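PDB 4R3U: 2-hydroxyisobutanoyl-CoA mutase large subunit from Aquincola tertiaricarbonis, which catalyses, together with a small cobalamin-binding subunit, the reversible isomerization of 2-hydroxyisobutyryl-CoA and (S)-3-hydroxybutyryl-CoA. Local coordinates for residues 516-529 against 546-560. Residues are numbered along the deposited sequence; the frame is centred on the assembly and turned at random.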
ATOM      1  N   ARG A 516     -45.938  24.295   8.991  1.00 45.44           N
ATOM      2  CA  ARG A 516     -46.092  24.815   7.637  1.00 45.98           C
ATOM      3  C   ARG A 516     -47.504  25.264   7.260  1.00 52.62           C
ATOM      4  O   ARG A 516     -48.489  24.916   7.936  1.00 54.52           O
ATOM      5  CB  ARG A 516     -45.541  23.811   6.603  1.00 45.41           C
ATOM      6  CG  ARG A 516     -46.545  22.735   6.199  1.00 45.89           C
ATOM      7  CD  ARG A 516     -45.880  21.627   5.426  1.00 42.37           C
ATOM      8  NE  ARG A 516     -46.848  20.589   5.092  1.00 41.88           N
ATOM      9  CZ  ARG A 516     -46.536  19.403   4.588  1.00 50.66           C
ATOM     10  NH1 ARG A 516     -45.269  19.079   4.366  1.00 29.69           N
ATOM     11  NH2 ARG A 516     -47.487  18.527   4.311  1.00 44.28           N
ATOM     12  N   ASP A 517     -47.582  26.044   6.154  1.00 48.79           N
ATOM     13  CA  ASP A 517     -48.821  26.516   5.538  1.00 50.46           C
ATOM     14  C   ASP A 517     -49.284  25.376   4.638  1.00 53.73           C
ATOM     15  O   ASP A 517     -48.811  25.258   3.505  1.00 52.37           O
ATOM     16  CB  ASP A 517     -48.577  27.807   4.722  1.00 53.30           C
ATOM     17  CG  ASP A 517     -49.813  28.486   4.153  1.00 63.47           C
ATOM     18  OD1 ASP A 517     -50.922  27.912   4.268  1.00 63.68           O
ATOM     19  OD2 ASP A 517     -49.668  29.576   3.576  1.00 73.32           O
ATOM     20  N   GLU A 518     -50.162  24.503   5.177  1.00 51.28           N
ATOM     21  CA  GLU A 518     -50.673  23.309   4.498  1.00 51.05           C
ATOM     22  C   GLU A 518     -51.318  23.596   3.133  1.00 57.78           C
ATOM     23  O   GLU A 518     -50.984  22.931   2.146  1.00 56.63           O
ATOM     24  CB  GLU A 518     -51.627  22.525   5.422  1.00 52.76           C
ATOM     25  CG  GLU A 518     -51.651  21.029   5.147  1.00 60.22           C
ATOM     26  CD  GLU A 518     -50.312  20.304   5.187  1.00 69.24           C
ATOM     27  OE1 GLU A 518     -49.501  20.569   6.105  1.00 60.83           O
ATOM     28  OE2 GLU A 518     -50.086  19.451   4.300  1.00 47.13           O
ATOM     29  N   ALA A 519     -52.208  24.607   3.091  1.00 56.50           N
ATOM     30  CA  ALA A 519     -52.923  25.057   1.897  1.00 57.10           C
ATOM     31  C   ALA A 519     -51.961  25.437   0.767  1.00 58.64           C
ATOM     32  O   ALA A 519     -52.143  24.943  -0.344  1.00 58.70           O
ATOM     33  CB  ALA A 519     -53.827  26.234   2.246  1.00 60.52           C
ATOM     34  N   LYS A 520     -50.924  26.272   1.063  1.00 52.56           N
ATOM     35  CA  LYS A 520     -49.909  26.731   0.106  1.00 51.26           C
ATOM     36  C   LYS A 520     -49.038  25.574  -0.407  1.00 53.34           C
ATOM     37  O   LYS A 520     -48.765  25.518  -1.606  1.00 52.53           O
ATOM     38  CB  LYS A 520     -49.062  27.866   0.703  1.00 54.27           C
ATOM     39  CG  LYS A 520     -48.126  28.547  -0.293  1.00 78.18           C
ATOM     40  CD  LYS A 520     -47.934  30.037   0.020  1.00100.15           C
ATOM     41  CE  LYS A 520     -46.751  30.686  -0.685  1.00111.56           C
ATOM     42  NZ  LYS A 520     -46.810  30.613  -2.178  1.00114.20           N
ATOM     43  N   VAL A 521     -48.627  24.642   0.487  1.00 47.85           N
ATOM     44  CA  VAL A 521     -47.836  23.467   0.132  1.00 45.21           C
ATOM     45  C   VAL A 521     -48.660  22.522  -0.782  1.00 49.56           C
ATOM     46  O   VAL A 521     -48.155  22.070  -1.816  1.00 48.72           O
ATOM     47  CB  VAL A 521     -47.233  22.756   1.395  1.00 47.77           C
ATOM     48  CG1 VAL A 521     -46.591  21.391   1.059  1.00 43.96           C
ATOM     49  CG2 VAL A 521     -46.220  23.653   2.100  1.00 47.61           C
ATOM     50  N   GLN A 522     -49.929  22.265  -0.426  1.00 47.39           N
ATOM     51  CA  GLN A 522     -50.804  21.403  -1.235  1.00 46.87           C
ATOM     52  C   GLN A 522     -51.052  21.942  -2.631  1.00 49.46           C
ATOM     53  O   GLN A 522     -51.024  21.169  -3.593  1.00 48.14           O
ATOM     54  CB  GLN A 522     -52.115  21.067  -0.512  1.00 49.19           C
ATOM     55  CG  GLN A 522     -51.926  20.138   0.698  1.00 52.83           C
ATOM     56  CD  GLN A 522     -51.174  18.878   0.390  1.00 56.14           C
ATOM     57  OE1 GLN A 522     -51.423  18.179  -0.608  1.00 52.00           O
ATOM     58  NE2 GLN A 522     -50.221  18.571   1.241  1.00 52.28           N
ATOM     59  N   ALA A 523     -51.236  23.273  -2.738  1.00 46.69           N
ATOM     60  CA  ALA A 523     -51.432  24.001  -4.001  1.00 47.42           C
ATOM     61  C   ALA A 523     -50.168  23.913  -4.876  1.00 51.85           C
ATOM     62  O   ALA A 523     -50.269  23.685  -6.085  1.00 51.17           O
ATOM     63  CB  ALA A 523     -51.761  25.454  -3.711  1.00 49.91           C
ATOM     64  N   MET A 524     -48.974  24.055  -4.248  1.00 48.41           N
ATOM     65  CA  MET A 524     -47.685  23.986  -4.915  1.00 47.34           C
ATOM     66  C   MET A 524     -47.424  22.560  -5.433  1.00 51.96           C
ATOM     67  O   MET A 524     -46.750  22.410  -6.453  1.00 54.22           O
ATOM     68  CB  MET A 524     -46.570  24.410  -3.960  1.00 48.84           C
ATOM     69  CG  MET A 524     -46.339  25.898  -3.873  1.00 53.34           C
ATOM     70  SD  MET A 524     -44.947  26.272  -2.759  1.00 55.05           S
ATOM     71  CE  MET A 524     -44.739  27.999  -3.092  1.00 54.59           C
ATOM     72  N   LEU A 525     -47.954  21.522  -4.739  1.00 44.13           N
ATOM     73  CA  LEU A 525     -47.835  20.132  -5.176  1.00 41.15           C
ATOM     74  C   LEU A 525     -48.686  19.920  -6.441  1.00 46.69           C
ATOM     75  O   LEU A 525     -48.258  19.228  -7.364  1.00 45.87           O
ATOM     76  CB  LEU A 525     -48.255  19.146  -4.056  1.00 39.52           C
ATOM     77  CG  LEU A 525     -47.249  18.940  -2.912  1.00 41.07           C
ATOM     78  CD1 LEU A 525     -47.851  18.127  -1.809  1.00 39.99           C
ATOM     79  CD2 LEU A 525     -45.929  18.317  -3.399  1.00 38.64           C
ATOM     80  N   ASP A 526     -49.869  20.560  -6.496  1.00 45.84           N
ATOM     81  CA  ASP A 526     -50.759  20.502  -7.652  1.00 47.14           C
ATOM     82  C   ASP A 526     -50.107  21.231  -8.832  1.00 51.06           C
ATOM     83  O   ASP A 526     -50.318  20.843  -9.983  1.00 51.74           O
ATOM     84  CB  ASP A 526     -52.125  21.129  -7.338  1.00 51.31           C
ATOM     85  CG  ASP A 526     -53.026  20.392  -6.363  1.00 64.33           C
ATOM     86  OD1 ASP A 526     -52.750  19.208  -6.072  1.00 61.91           O
ATOM     87  OD2 ASP A 526     -54.051  20.987  -5.938  1.00 77.22           O
ATOM     88  N   GLN A 527     -49.315  22.288  -8.545  1.00 45.76           N
ATOM     89  CA  GLN A 527     -48.583  23.020  -9.575  1.00 45.64           C
ATOM     90  C   GLN A 527     -47.458  22.114 -10.092  1.00 48.53           C
ATOM     91  O   GLN A 527     -47.198  22.096 -11.289  1.00 50.04           O
ATOM     92  CB  GLN A 527     -47.987  24.319  -9.028  1.00 47.33           C
ATOM     93  CG  GLN A 527     -48.951  25.460  -8.791  1.00 59.64           C
ATOM     94  CD  GLN A 527     -48.336  26.474  -7.856  1.00 79.30           C
ATOM     95  OE1 GLN A 527     -48.850  26.735  -6.765  1.00 79.17           O
ATOM     96  NE2 GLN A 527     -47.193  27.042  -8.235  1.00 66.70           N
ATOM     97  N   LEU A 528     -46.806  21.356  -9.202  1.00 42.40           N
ATOM     98  CA  LEU A 528     -45.731  20.431  -9.578  1.00 40.63           C
ATOM     99  C   LEU A 528     -46.173  19.346 -10.591  1.00 43.56           C
ATOM    100  O   LEU A 528     -45.441  19.077 -11.545  1.00 42.87           O
ATOM    101  CB  LEU A 528     -45.042  19.829  -8.346  1.00 38.41           C
ATOM    102  CG  LEU A 528     -43.697  19.179  -8.599  1.00 40.23           C
ATOM    103  CD1 LEU A 528     -42.589  20.237  -8.797  1.00 39.54           C
ATOM    104  CD2 LEU A 528     -43.371  18.221  -7.482  1.00 41.01           C
ATOM    105  N   VAL A 529     -47.368  18.774 -10.401  1.00 40.28           N
ATOM    106  CA  VAL A 529     -47.978  17.799 -11.308  1.00 40.81           C
ATOM    107  C   VAL A 529     -48.121  18.434 -12.728  1.00 48.28           C
ATOM    108  O   VAL A 529     -47.806  17.783 -13.727  1.00 49.48           O
ATOM    109  CB  VAL A 529     -49.348  17.323 -10.741  1.00 44.78           C
ATOM    110  CG1 VAL A 529     -50.229  16.696 -11.827  1.00 45.31           C
ATOM    111  CG2 VAL A 529     -49.150  16.364  -9.576  1.00 42.80           C
ATOM    112  N   LEU A 546     -41.145  24.420  -2.873  1.00 36.32           N
ATOM    113  CA  LEU A 546     -41.780  23.385  -2.069  1.00 35.58           C
ATOM    114  C   LEU A 546     -41.011  23.065  -0.785  1.00 39.65           C
ATOM    115  O   LEU A 546     -41.580  23.189   0.302  1.00 41.06           O
ATOM    116  CB  LEU A 546     -41.990  22.112  -2.901  1.00 34.13           C
ATOM    117  CG  LEU A 546     -43.276  22.056  -3.737  1.00 38.23           C
ATOM    118  CD1 LEU A 546     -43.152  21.015  -4.836  1.00 36.68           C
ATOM    119  CD2 LEU A 546     -44.501  21.793  -2.854  1.00 37.71           C
ATOM    120  N   VAL A 547     -39.739  22.649  -0.905  1.00 33.48           N
ATOM    121  CA  VAL A 547     -38.842  22.354   0.239  1.00 31.78           C
ATOM    122  C   VAL A 547     -38.762  23.543   1.241  1.00 39.33           C
ATOM    123  O   VAL A 547     -38.860  23.327   2.461  1.00 39.80           O
ATOM    124  CB  VAL A 547     -37.450  21.787  -0.171  1.00 31.61           C
ATOM    125  CG1 VAL A 547     -37.603  20.533  -1.028  1.00 29.67           C
ATOM    126  CG2 VAL A 547     -36.575  22.823  -0.871  1.00 31.60           C
ATOM    127  N   LYS A 548     -38.691  24.796   0.699  1.00 35.90           N
ATOM    128  CA  LYS A 548     -38.684  26.052   1.454  1.00 37.02           C
ATOM    129  C   LYS A 548     -39.967  26.167   2.257  1.00 45.55           C
ATOM    130  O   LYS A 548     -39.922  26.527   3.441  1.00 47.17           O
ATOM    131  CB  LYS A 548     -38.572  27.266   0.510  1.00 38.27           C
ATOM    132  CG  LYS A 548     -37.151  27.666   0.191  1.00 41.87           C
ATOM    133  CD  LYS A 548     -37.079  28.623  -0.972  1.00 51.69           C
ATOM    134  CE  LYS A 548     -35.767  29.377  -1.003  1.00 62.48           C
ATOM    135  NZ  LYS A 548     -35.746  30.402  -2.090  1.00 69.02           N
ATOM    136  N   ALA A 549     -41.114  25.848   1.608  1.00 42.40           N
ATOM    137  CA  ALA A 549     -42.443  25.957   2.193  1.00 43.58           C
ATOM    138  C   ALA A 549     -42.743  24.929   3.309  1.00 48.41           C
ATOM    139  O   ALA A 549     -43.749  25.056   4.015  1.00 51.30           O
ATOM    140  CB  ALA A 549     -43.493  25.915   1.089  1.00 44.94           C
ATOM    141  N   GLY A 550     -41.861  23.955   3.468  1.00 43.29           N
ATOM    142  CA  GLY A 550     -41.986  22.907   4.473  1.00 42.48           C
ATOM    143  C   GLY A 550     -42.424  21.549   3.947  1.00 44.11           C
ATOM    144  O   GLY A 550     -42.799  20.676   4.737  1.00 41.54           O
ATOM    145  N   ALA A 551     -42.368  21.350   2.605  1.00 39.47           N
ATOM    146  CA  ALA A 551     -42.715  20.066   1.991  1.00 36.68           C
ATOM    147  C   ALA A 551     -41.633  19.045   2.321  1.00 36.93           C
ATOM    148  O   ALA A 551     -40.435  19.377   2.406  1.00 33.28           O
ATOM    149  CB  ALA A 551     -42.824  20.212   0.477  1.00 37.58           C
ATOM    150  N   THR A 552     -42.060  17.801   2.518  1.00 33.79           N
ATOM    151  CA  THR A 552     -41.143  16.696   2.778  1.00 31.14           C
ATOM    152  C   THR A 552     -40.853  16.029   1.447  1.00 36.18           C
ATOM    153  O   THR A 552     -41.556  16.288   0.466  1.00 37.98           O
ATOM    154  CB  THR A 552     -41.708  15.722   3.819  1.00 31.87           C
ATOM    155  OG1 THR A 552     -42.825  15.036   3.256  1.00 35.59           O
ATOM    156  CG2 THR A 552     -42.093  16.400   5.126  1.00 31.28           C
ATOM    157  N   MET A 553     -39.815  15.177   1.404  1.00 32.14           N
ATOM    158  CA  MET A 553     -39.456  14.428   0.207  1.00 31.25           C
ATOM    159  C   MET A 553     -40.642  13.531  -0.218  1.00 39.03           C
ATOM    160  O   MET A 553     -40.982  13.483  -1.400  1.00 40.28           O
ATOM    161  CB  MET A 553     -38.208  13.579   0.493  1.00 30.89           C
ATOM    162  CG  MET A 553     -37.821  12.694  -0.662  1.00 31.49           C
ATOM    163  SD  MET A 553     -36.587  11.512  -0.210  1.00 32.87           S
ATOM    164  CE  MET A 553     -35.165  12.496  -0.273  1.00 29.17           C
ATOM    165  N   GLY A 554     -41.241  12.856   0.772  1.00 35.78           N
ATOM    166  CA  GLY A 554     -42.416  12.004   0.628  1.00 35.06           C
ATOM    167  C   GLY A 554     -43.597  12.722   0.016  1.00 36.35           C
ATOM    168  O   GLY A 554     -44.253  12.162  -0.860  1.00 35.72           O
ATOM    169  N   ASP A 555     -43.856  13.978   0.437  1.00 33.63           N
ATOM    170  CA  ASP A 555     -44.958  14.798  -0.121  1.00 35.74           C
ATOM    171  C   ASP A 555     -44.784  14.932  -1.645  1.00 41.14           C
ATOM    172  O   ASP A 555     -45.718  14.647  -2.400  1.00 42.52           O
ATOM    173  CB  ASP A 555     -44.983  16.219   0.495  1.00 38.29           C
ATOM    174  CG  ASP A 555     -45.357  16.360   1.957  1.00 47.82           C
ATOM    175  OD1 ASP A 555     -46.213  15.591   2.433  1.00 48.68           O
ATOM    176  OD2 ASP A 555     -44.845  17.285   2.607  1.00 55.88           O
ATOM    177  N   ILE A 556     -43.554  15.327  -2.067  1.00 35.48           N
ATOM    178  CA  ILE A 556     -43.102  15.543  -3.443  1.00 34.22           C
ATOM    179  C   ILE A 556     -43.113  14.244  -4.242  1.00 38.41           C
ATOM    180  O   ILE A 556     -43.719  14.206  -5.325  1.00 38.37           O
ATOM    181  CB  ILE A 556     -41.729  16.304  -3.491  1.00 35.37           C
ATOM    182  CG1 ILE A 556     -41.821  17.678  -2.741  1.00 35.50           C
ATOM    183  CG2 ILE A 556     -41.253  16.518  -4.931  1.00 35.22           C
ATOM    184  CD1 ILE A 556     -40.475  18.299  -2.315  1.00 33.62           C
ATOM    185  N   VAL A 557     -42.447  13.188  -3.706  1.00 33.64           N
ATOM    186  CA  VAL A 557     -42.334  11.851  -4.313  1.00 31.49           C
ATOM    187  C   VAL A 557     -43.706  11.197  -4.544  1.00 37.09           C
ATOM    188  O   VAL A 557     -43.974  10.722  -5.659  1.00 36.91           O
ATOM    189  CB  VAL A 557     -41.339  10.935  -3.544  1.00 32.49           C
ATOM    190  CG1 VAL A 557     -41.569   9.447  -3.827  1.00 30.42           C
ATOM    191  CG2 VAL A 557     -39.889  11.332  -3.823  1.00 31.67           C
ATOM    192  N   GLU A 558     -44.570  11.180  -3.498  1.00 34.00           N
ATOM    193  CA  GLU A 558     -45.904  10.558  -3.576  1.00 33.75           C
ATOM    194  C   GLU A 558     -46.814  11.216  -4.559  1.00 39.42           C
ATOM    195  O   GLU A 558     -47.479  10.509  -5.319  1.00 42.54           O
ATOM    196  CB  GLU A 558     -46.565  10.427  -2.208  1.00 34.95           C
ATOM    197  CG  GLU A 558     -45.883   9.406  -1.315  1.00 45.79           C
ATOM    198  CD  GLU A 558     -45.679   8.017  -1.892  1.00 67.71           C
ATOM    199  OE1 GLU A 558     -46.687   7.356  -2.240  1.00 57.51           O
ATOM    200  OE2 GLU A 558     -44.504   7.585  -1.970  1.00 62.34           O
ATOM    201  N   LYS A 559     -46.831  12.570  -4.578  1.00 33.62           N
ATOM    202  CA  LYS A 559     -47.640  13.361  -5.507  1.00 32.48           C
ATOM    203  C   LYS A 559     -47.330  12.970  -6.973  1.00 37.87           C
ATOM    204  O   LYS A 559     -48.252  12.761  -7.762  1.00 38.06           O
ATOM    205  CB  LYS A 559     -47.397  14.865  -5.268  1.00 31.70           C
ATOM    206  CG  LYS A 559     -48.367  15.769  -5.991  1.00 26.70           C
ATOM    207  CD  LYS A 559     -49.736  15.725  -5.346  1.00 29.59           C
ATOM    208  CE  LYS A 559     -50.754  16.565  -6.065  1.00 37.93           C
ATOM    209  NZ  LYS A 559     -52.055  16.560  -5.342  1.00 33.23           N
ATOM    210  N   LEU A 560     -46.023  12.831  -7.309  1.00 34.99           N
ATOM    211  CA  LEU A 560     -45.565  12.486  -8.659  1.00 34.24           C
ATOM    212  C   LEU A 560     -45.819  11.034  -9.074  1.00 37.05           C
ATOM    213  O   LEU A 560     -45.964  10.777 -10.275  1.00 37.16           O
ATOM    214  CB  LEU A 560     -44.132  12.968  -8.949  1.00 32.82           C
ATOM    215  CG  LEU A 560     -43.876  14.483  -8.836  1.00 38.56           C
ATOM    216  CD1 LEU A 560     -42.436  14.814  -9.193  1.00 38.38           C
ATOM    217  CD2 LEU A 560     -44.816  15.303  -9.744  1.00 41.08           C
TER
HETATM  218  O   HOH W   1     -51.646  18.702  -3.288  1.00 36.11           O
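Arg-516 CG lies between the backbone N and carbonyl carbon (chi1 85°), and the chain, extended from there to NE, carries the guanidinium to Gly-550 and Asp-555; Asp-555 CG, anti to its carbonyl carbon (chi1 -68°), brings the carboxylate to meet it from the opposite direction. Helix 518-529 here packs on two helices joined by a Schellman turn at Gly-550 and a capping box between Thr-552 and Asp-555, in the helical C-terminal part of the chain, away from the annotated sites. Arg-516 NH1 donates to Gly-550 O (3.0 Å) within the guanidinium plane and to Asp-555 OD2 on its syn side, while NE and NH2 grip Glu-518 side-on. Asp-555 OD2 also accepts from Thr-552 N (2.8 Å), coupling cap and salt bridge; Thr-552 OG1 is also hydrogen-bonded to Asp-138. Val-521 CG1 covers one guanidinium face. A methionine in place of Arg-516 would probably leave Asp-555 and Glu-518 without their shared cation and Gly-550 O without this donor.

The apolar layer interlocks knobs-into-holes: Leu-546 sits among Val-521, Met-524, Leu-525 and Leu-528, with Leu-546 CD2 3.5 Å from Met-524 CB, and Leu-525 among Leu-546, Asp-555, Ile-556 and Lys-559. Leu-528 CD2 reaches Ile-556 CG2 (3.7 Å); Trp-184 of helix 183-196 touches Ile-556 and Leu-560. At the outer margin Lys-559 lays its CG against Val-529 CG2, and its NZ meets Asp-526 OD1 at 2.8 Å, nearly in line with the C-O bond.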